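Long-range contacts in clostripain-related protein (Bacteroides thetaiotaomicron, PDB 6N9J), which is a secreted cysteine protease of the clostripain (C11) family that probably cleaves peptide bonds in proteins or peptides: residues 84-89 and 143-148; 92-97 and 147-152. One frame throughout, in Å; residues are numbered along the deposited sequence.

Contact 1: residues 84-89 and 143-148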
ATOM      1  N   VAL A  84     -11.953  -9.175   4.778  1.00 28.04           N
ATOM      2  CA  VAL A  84     -11.512  -7.960   5.456  1.00 29.13           C
ATOM      3  C   VAL A  84     -12.153  -7.858   6.849  1.00 28.64           C
ATOM      4  O   VAL A  84     -12.118  -6.806   7.487  1.00 29.60           O
ATOM      5  CB  VAL A  84     -11.825  -6.687   4.621  1.00 21.00           C
ATOM      6  CG1 VAL A  84     -11.118  -6.760   3.263  1.00 21.78           C
ATOM      7  CG2 VAL A  84     -13.291  -6.528   4.433  1.00 18.61           C
ATOM      8  N   ASP A  85     -12.736  -8.960   7.316  1.00 26.00           N
ATOM      9  CA  ASP A  85     -13.172  -9.063   8.706  1.00 27.36           C
ATOM     10  C   ASP A  85     -11.959  -9.370   9.598  1.00 24.55           C
ATOM     11  O   ASP A  85     -11.058 -10.094   9.183  1.00 22.94           O
ATOM     12  CB  ASP A  85     -14.241 -10.141   8.858  1.00 31.42           C
ATOM     13  CG  ASP A  85     -14.515 -10.491  10.307  1.00 35.67           C
ATOM     14  OD1 ASP A  85     -13.918 -11.476  10.805  1.00 37.67           O
ATOM     15  OD2 ASP A  85     -15.319  -9.783  10.951  1.00 35.91           O
ATOM     16  N   VAL A  86     -11.927  -8.817  10.808  1.00 23.78           N
ATOM     17  CA  VAL A  86     -10.709  -8.858  11.614  1.00 26.42           C
ATOM     18  C   VAL A  86     -10.318 -10.275  12.018  1.00 25.96           C
ATOM     19  O   VAL A  86      -9.152 -10.651  11.940  1.00 23.96           O
ATOM     20  CB  VAL A  86     -10.837  -8.002  12.890  1.00 29.02           C
ATOM     21  CG1 VAL A  86      -9.527  -8.028  13.681  1.00 25.53           C
ATOM     22  CG2 VAL A  86     -11.209  -6.577  12.531  1.00 30.13           C
ATOM     23  N   ASP A  87     -11.308 -11.056  12.434  1.00 28.83           N
ATOM     24  CA  ASP A  87     -11.077 -12.405  12.913  1.00 27.95           C
ATOM     25  C   ASP A  87     -10.741 -13.360  11.774  1.00 26.44           C
ATOM     26  O   ASP A  87     -10.059 -14.359  11.985  1.00 26.12           O
ATOM     27  CB  ASP A  87     -12.292 -12.905  13.688  1.00 32.88           C
ATOM     28  CG  ASP A  87     -12.526 -12.123  14.978  1.00 39.22           C
ATOM     29  OD1 ASP A  87     -11.545 -11.622  15.573  1.00 37.96           O
ATOM     30  OD2 ASP A  87     -13.698 -12.006  15.398  1.00 44.49           O
ATOM     31  N   VAL A  88     -11.211 -13.052  10.571  1.00 25.56           N
ATOM     32  CA  VAL A  88     -10.849 -13.829   9.390  1.00 22.56           C
ATOM     33  C   VAL A  88      -9.366 -13.651   9.060  1.00 21.86           C
ATOM     34  O   VAL A  88      -8.639 -14.640   8.893  1.00 20.76           O
ATOM     35  CB  VAL A  88     -11.689 -13.432   8.163  1.00 21.17           C
ATOM     36  CG1 VAL A  88     -11.050 -13.948   6.872  1.00 18.52           C
ATOM     37  CG2 VAL A  88     -13.111 -13.944   8.310  1.00 20.27           C
ATOM     38  N   MET A  89      -8.938 -12.387   8.971  1.00 18.58           N
ATOM     39  CA  MET A  89      -7.561 -12.020   8.650  1.00 17.40           C
ATOM     40  C   MET A  89      -6.596 -12.508   9.710  1.00 15.83           C
ATOM     41  O   MET A  89      -5.502 -12.949   9.396  1.00 16.45           O
ATOM     42  CB  MET A  89      -7.417 -10.493   8.498  1.00 19.52           C
ATOM     43  CG  MET A  89      -5.975 -10.027   8.274  1.00 14.44           C
ATOM     44  SD  MET A  89      -5.736  -8.243   7.989  1.00 18.69           S
ATOM     45  CE  MET A  89      -6.522  -8.069   6.399  1.00 16.29           C
ATOM     46  N   LEU A 143      -7.305  -2.974  10.811  1.00 21.86           N
ATOM     47  CA  LEU A 143      -6.112  -3.559  10.210  1.00 21.18           C
ATOM     48  C   LEU A 143      -4.960  -3.634  11.220  1.00 23.03           C
ATOM     49  O   LEU A 143      -4.220  -4.615  11.254  1.00 21.09           O
ATOM     50  CB  LEU A 143      -5.688  -2.762   8.977  1.00 17.81           C
ATOM     51  CG  LEU A 143      -4.457  -3.219   8.195  1.00 19.69           C
ATOM     52  CD1 LEU A 143      -4.596  -4.667   7.705  1.00 19.04           C
ATOM     53  CD2 LEU A 143      -4.194  -2.289   7.032  1.00 17.97           C
ATOM     54  N   ASN A 144      -4.812  -2.595  12.038  1.00 25.47           N
ATOM     55  CA  ASN A 144      -3.754  -2.560  13.047  1.00 27.28           C
ATOM     56  C   ASN A 144      -3.983  -3.595  14.139  1.00 25.60           C
ATOM     57  O   ASN A 144      -3.041  -4.093  14.747  1.00 29.19           O
ATOM     58  CB  ASN A 144      -3.648  -1.160  13.670  1.00 29.32           C
ATOM     59  CG  ASN A 144      -2.339  -0.946  14.396  1.00 32.20           C
ATOM     60  OD1 ASN A 144      -1.307  -1.493  14.009  1.00 31.89           O
ATOM     61  ND2 ASN A 144      -2.373  -0.145  15.455  1.00 34.22           N
ATOM     62  N   GLU A 145      -5.245  -3.913  14.388  1.00 26.83           N
ATOM     63  CA  GLU A 145      -5.586  -4.937  15.366  1.00 29.59           C
ATOM     64  C   GLU A 145      -5.301  -6.333  14.814  1.00 27.03           C
ATOM     65  O   GLU A 145      -4.813  -7.206  15.536  1.00 27.33           O
ATOM     66  CB  GLU A 145      -7.058  -4.818  15.786  1.00 34.00           C
ATOM     67  CG  GLU A 145      -7.581  -5.987  16.630  1.00 38.81           C
ATOM     68  CD  GLU A 145      -6.771  -6.218  17.904  1.00 44.76           C
ATOM     69  OE1 GLU A 145      -6.198  -5.237  18.430  1.00 47.87           O
ATOM     70  OE2 GLU A 145      -6.699  -7.379  18.379  1.00 45.86           O
ATOM     71  N   ALA A 146      -5.599  -6.551  13.537  1.00 24.80           N
ATOM     72  CA  ALA A 146      -5.331  -7.861  12.941  1.00 23.39           C
ATOM     73  C   ALA A 146      -3.827  -8.086  12.915  1.00 21.18           C
ATOM     74  O   ALA A 146      -3.342  -9.132  13.324  1.00 24.48           O
ATOM     75  CB  ALA A 146      -5.922  -7.965  11.548  1.00 21.93           C
ATOM     76  N   LEU A 147      -3.091  -7.068  12.483  1.00 18.49           N
ATOM     77  CA  LEU A 147      -1.638  -7.122  12.448  1.00 21.04           C
ATOM     78  C   LEU A 147      -1.005  -7.418  13.820  1.00 25.08           C
ATOM     79  O   LEU A 147       0.168  -7.786  13.896  1.00 24.54           O
ATOM     80  CB  LEU A 147      -1.088  -5.809  11.893  1.00 14.14           C
ATOM     81  CG  LEU A 147      -1.204  -5.619  10.384  1.00 13.31           C
ATOM     82  CD1 LEU A 147      -0.816  -4.189  10.035  1.00 15.40           C
ATOM     83  CD2 LEU A 147      -0.312  -6.583   9.652  1.00 17.80           C
ATOM     84  N   SER A 148      -1.783  -7.277  14.893  1.00 28.13           N
ATOM     85  CA  SER A 148      -1.252  -7.431  16.244  1.00 30.94           C
ATOM     86  C   SER A 148      -0.932  -8.888  16.588  1.00 33.43           C
ATOM     87  O   SER A 148      -0.133  -9.144  17.480  1.00 36.76           O
ATOM     88  CB  SER A 148      -2.228  -6.864  17.283  1.00 30.78           C
ATOM     89  OG  SER A 148      -3.259  -7.793  17.594  1.00 30.93           O
TER
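Met-89 lays its sulfur against the CB of Ala-146, SD to CB 3.6 Å, and that meeting is the tightest point between the two helices. The Met-89 side chain leaves its helix with CG anti to the backbone N (chi1 175°), runs extended to SD, then bends at the last torsion (chi3 -68°), which carries CE to within 4.1 Å of Leu-143 CD1. SD itself lies 3.8 Å from that same Leu-143 CD1, the two side chains crossing obliquely, so the thioether touches two residues a helical turn apart. One turn earlier, Val-86 comes in with CG1 alone, also anti to its backbone N; this methyl sits 4.2 Å from Ala-146 CB and 4.1 Å from Glu-145 CG. Val-86 and the Glu-145 chain cross at about a right angle, and only CG of the glutamate takes part; its OE2 is in a salt bridge with Lys-90 NZ. An alanine in place of Met-89 would probably open a gap beside Ala-146 CB and leave Leu-143 CD1 without its neighbour on this side. Asp-85 is the N-cap of helix 86-99: its OD1 accepts from Val-88 N at 3.1 Å, on the anti side of the carboxylate, with a weak second bond from Asp-87 N. Met-138 of strand 136-138 and Phe-109 of strand 105-110 close round Met-89 and Leu-143. This is the apolar packing of two helices, 86-99 at its N-capped start and 140-146, against the central sheet of the caspase-like fold of clan CD peptidases.

Contact 2: residues 92-97 and 147-152; sequences VFTTAF and LSVAPH
In the alpha/beta core of this clan CD peptidase, the loop that leads from helix 140-146 into strand 155-159 runs beside helix 86-99, and two phenylalanines one turn apart on that helix receive it. Phe-97 takes the proline: Pro-151 lies over one ring face in a CH-pi contact, its CG 3.9 Å from the ring centroid and 15° off the normal. The ring of Tyr-105 meets that of Phe-97 with planes at about 90°. CG of Phe-93 is anti to the carbonyl carbon (chi1 -75°), which sets it on the Leu-147 side; the ring's CE2 lies 4.0 Å from Leu-147 CD2 and its CD2 4.0 Å from Ala-150 CB. That alanine methyl also reaches Phe-97, lying 4.3 Å from CE2, and is shared by both rings. Val-149 covers the outer flank: its CG2 comes to the edge of the Phe-93 ring, near the ring plane, and its side chain crosses that of Thr-94 at about a right angle. Thr-94 OG1 is hydrogen-bonded to Lys-90 O within its own helix and gives the valine a van der Waals contact. The closest approach across the contact is Phe-97 CD2 to Pro-151 CD at 3.3 Å.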
ATOM      1  N   VAL A  92      -6.119 -16.223   9.175  1.00 20.52           N
ATOM      2  CA  VAL A  92      -5.205 -16.424   8.058  1.00 18.96           C
ATOM      3  C   VAL A  92      -3.767 -16.200   8.502  1.00 21.21           C
ATOM      4  O   VAL A  92      -2.897 -17.021   8.215  1.00 25.33           O
ATOM      5  CB  VAL A  92      -5.520 -15.484   6.882  1.00 19.27           C
ATOM      6  CG1 VAL A  92      -4.448 -15.607   5.802  1.00 18.12           C
ATOM      7  CG2 VAL A  92      -6.898 -15.780   6.322  1.00 21.73           C
ATOM      8  N   PHE A  93      -3.525 -15.083   9.192  1.00 20.04           N
ATOM      9  CA  PHE A  93      -2.196 -14.738   9.705  1.00 18.33           C
ATOM     10  C   PHE A  93      -1.629 -15.812  10.619  1.00 19.49           C
ATOM     11  O   PHE A  93      -0.503 -16.248  10.451  1.00 21.72           O
ATOM     12  CB  PHE A  93      -2.233 -13.428  10.500  1.00 19.20           C
ATOM     13  CG  PHE A  93      -2.344 -12.184   9.654  1.00 20.97           C
ATOM     14  CD1 PHE A  93      -2.130 -12.225   8.291  1.00 20.87           C
ATOM     15  CD2 PHE A  93      -2.643 -10.962  10.245  1.00 21.69           C
ATOM     16  CE1 PHE A  93      -2.228 -11.076   7.523  1.00 21.58           C
ATOM     17  CE2 PHE A  93      -2.751  -9.806   9.479  1.00 21.66           C
ATOM     18  CZ  PHE A  93      -2.534  -9.869   8.114  1.00 20.85           C
ATOM     19  N   THR A  94      -2.415 -16.189  11.620  1.00 21.89           N
ATOM     20  CA  THR A  94      -1.992 -17.129  12.640  1.00 25.92           C
ATOM     21  C   THR A  94      -1.562 -18.446  12.009  1.00 28.46           C
ATOM     22  O   THR A  94      -0.521 -18.995  12.352  1.00 30.23           O
ATOM     23  CB  THR A  94      -3.116 -17.373  13.656  1.00 29.96           C
ATOM     24  OG1 THR A  94      -3.379 -16.152  14.362  1.00 32.24           O
ATOM     25  CG2 THR A  94      -2.721 -18.445  14.654  1.00 30.51           C
ATOM     26  N   THR A  95      -2.356 -18.924  11.061  1.00 27.52           N
ATOM     27  CA  THR A  95      -2.059 -20.156  10.341  1.00 24.80           C
ATOM     28  C   THR A  95      -0.804 -20.032   9.486  1.00 23.80           C
ATOM     29  O   THR A  95       0.064 -20.906   9.505  1.00 25.40           O
ATOM     30  CB  THR A  95      -3.238 -20.562   9.427  1.00 24.92           C
ATOM     31  OG1 THR A  95      -4.424 -20.716  10.209  1.00 27.15           O
ATOM     32  CG2 THR A  95      -2.941 -21.859   8.712  1.00 26.13           C
ATOM     33  N   ALA A  96      -0.725 -18.944   8.726  1.00 21.92           N
ATOM     34  CA  ALA A  96       0.364 -18.743   7.783  1.00 21.87           C
ATOM     35  C   ALA A  96       1.737 -18.734   8.459  1.00 22.66           C
ATOM     36  O   ALA A  96       2.668 -19.396   8.001  1.00 21.07           O
ATOM     37  CB  ALA A  96       0.156 -17.443   7.022  1.00 20.69           C
ATOM     38  N   PHE A  97       1.861 -17.963   9.535  1.00 21.28           N
ATOM     39  CA  PHE A  97       3.161 -17.743  10.137  1.00 23.45           C
ATOM     40  C   PHE A  97       3.476 -18.796  11.181  1.00 25.57           C
ATOM     41  O   PHE A  97       4.602 -18.864  11.659  1.00 28.14           O
ATOM     42  CB  PHE A  97       3.240 -16.340  10.739  1.00 23.12           C
ATOM     43  CG  PHE A  97       3.007 -15.261   9.737  1.00 20.71           C
ATOM     44  CD1 PHE A  97       3.856 -15.117   8.659  1.00 20.27           C
ATOM     45  CD2 PHE A  97       1.919 -14.414   9.847  1.00 22.10           C
ATOM     46  CE1 PHE A  97       3.634 -14.133   7.711  1.00 20.09           C
ATOM     47  CE2 PHE A  97       1.696 -13.426   8.905  1.00 21.22           C
ATOM     48  CZ  PHE A  97       2.558 -13.291   7.832  1.00 20.82           C
ATOM     49  N   LEU A 147      -3.091  -7.068  12.483  1.00 18.49           N
ATOM     50  CA  LEU A 147      -1.638  -7.122  12.448  1.00 21.04           C
ATOM     51  C   LEU A 147      -1.005  -7.418  13.820  1.00 25.08           C
ATOM     52  O   LEU A 147       0.168  -7.786  13.896  1.00 24.54           O
ATOM     53  CB  LEU A 147      -1.088  -5.809  11.893  1.00 14.14           C
ATOM     54  CG  LEU A 147      -1.204  -5.619  10.384  1.00 13.31           C
ATOM     55  CD1 LEU A 147      -0.816  -4.189  10.035  1.00 15.40           C
ATOM     56  CD2 LEU A 147      -0.312  -6.583   9.652  1.00 17.80           C
ATOM     57  N   SER A 148      -1.783  -7.277  14.893  1.00 28.13           N
ATOM     58  CA  SER A 148      -1.252  -7.431  16.244  1.00 30.94           C
ATOM     59  C   SER A 148      -0.932  -8.888  16.588  1.00 33.43           C
ATOM     60  O   SER A 148      -0.133  -9.144  17.480  1.00 36.76           O
ATOM     61  CB  SER A 148      -2.228  -6.864  17.283  1.00 30.78           C
ATOM     62  OG  SER A 148      -3.259  -7.793  17.594  1.00 30.93           O
ATOM     63  N   VAL A 149      -1.572  -9.832  15.902  1.00 31.75           N
ATOM     64  CA  VAL A 149      -1.327 -11.255  16.122  1.00 29.31           C
ATOM     65  C   VAL A 149      -0.272 -11.769  15.152  1.00 29.89           C
ATOM     66  O   VAL A 149       0.129 -12.925  15.213  1.00 30.06           O
ATOM     67  CB  VAL A 149      -2.604 -12.113  15.944  1.00 28.34           C
ATOM     68  CG1 VAL A 149      -3.754 -11.568  16.785  1.00 29.30           C
ATOM     69  CG2 VAL A 149      -2.991 -12.192  14.478  1.00 25.27           C
ATOM     70  N   ALA A 150       0.152 -10.895  14.246  1.00 29.76           N
ATOM     71  CA  ALA A 150       1.146 -11.236  13.242  1.00 27.91           C
ATOM     72  C   ALA A 150       2.548 -10.947  13.771  1.00 27.39           C
ATOM     73  O   ALA A 150       2.708 -10.199  14.735  1.00 27.83           O
ATOM     74  CB  ALA A 150       0.884 -10.450  11.954  1.00 23.42           C
ATOM     75  N   PRO A 151       3.573 -11.527  13.136  1.00 24.97           N
ATOM     76  CA  PRO A 151       4.938 -11.116  13.475  1.00 25.33           C
ATOM     77  C   PRO A 151       5.226  -9.683  13.029  1.00 23.06           C
ATOM     78  O   PRO A 151       4.465  -9.105  12.238  1.00 20.52           O
ATOM     79  CB  PRO A 151       5.800 -12.111  12.697  1.00 28.15           C
ATOM     80  CG  PRO A 151       4.921 -12.529  11.545  1.00 27.44           C
ATOM     81  CD  PRO A 151       3.555 -12.602  12.131  1.00 25.48           C
ATOM     82  N   HIS A 152       6.314  -9.110  13.534  1.00 22.12           N
ATOM     83  CA  HIS A 152       6.734  -7.796  13.086  1.00 20.12           C
ATOM     84  C   HIS A 152       7.340  -7.941  11.696  1.00 20.28           C
ATOM     85  O   HIS A 152       8.160  -8.829  11.468  1.00 23.28           O
ATOM     86  CB  HIS A 152       7.740  -7.179  14.062  1.00 23.74           C
ATOM     87  CG  HIS A 152       8.240  -5.833  13.635  1.00 23.74           C
ATOM     88  ND1 HIS A 152       7.468  -4.695  13.714  1.00 24.19           N
ATOM     89  CD2 HIS A 152       9.424  -5.451  13.101  1.00 24.91           C
ATOM     90  CE1 HIS A 152       8.157  -3.664  13.253  1.00 25.71           C
ATOM     91  NE2 HIS A 152       9.346  -4.099  12.874  1.00 27.54           N
TER

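How the contacts relate
Both contacts lean on helix 86-99, contact 1 on its first turn and contact 2 further along, and the chain from 143 to 152 follows the helix past both, first as helix and then as loop. Their centres are 9 Å apart, and they meet where Ala-146 O lies 3.6 Å from Phe-93 CD2. Contact 1 is the more buried, with just Glu-145 exposed among its touching residues, and is aliphatic, with a thioether and methyl groups between two helices; contact 2 is only partly buried, aromatic, and has two exposed residues, Thr-94 and Val-149. Neither has a hydrogen bond across it. Phe-109 of strand 105-110 backs both, in contact 2 through Phe-93.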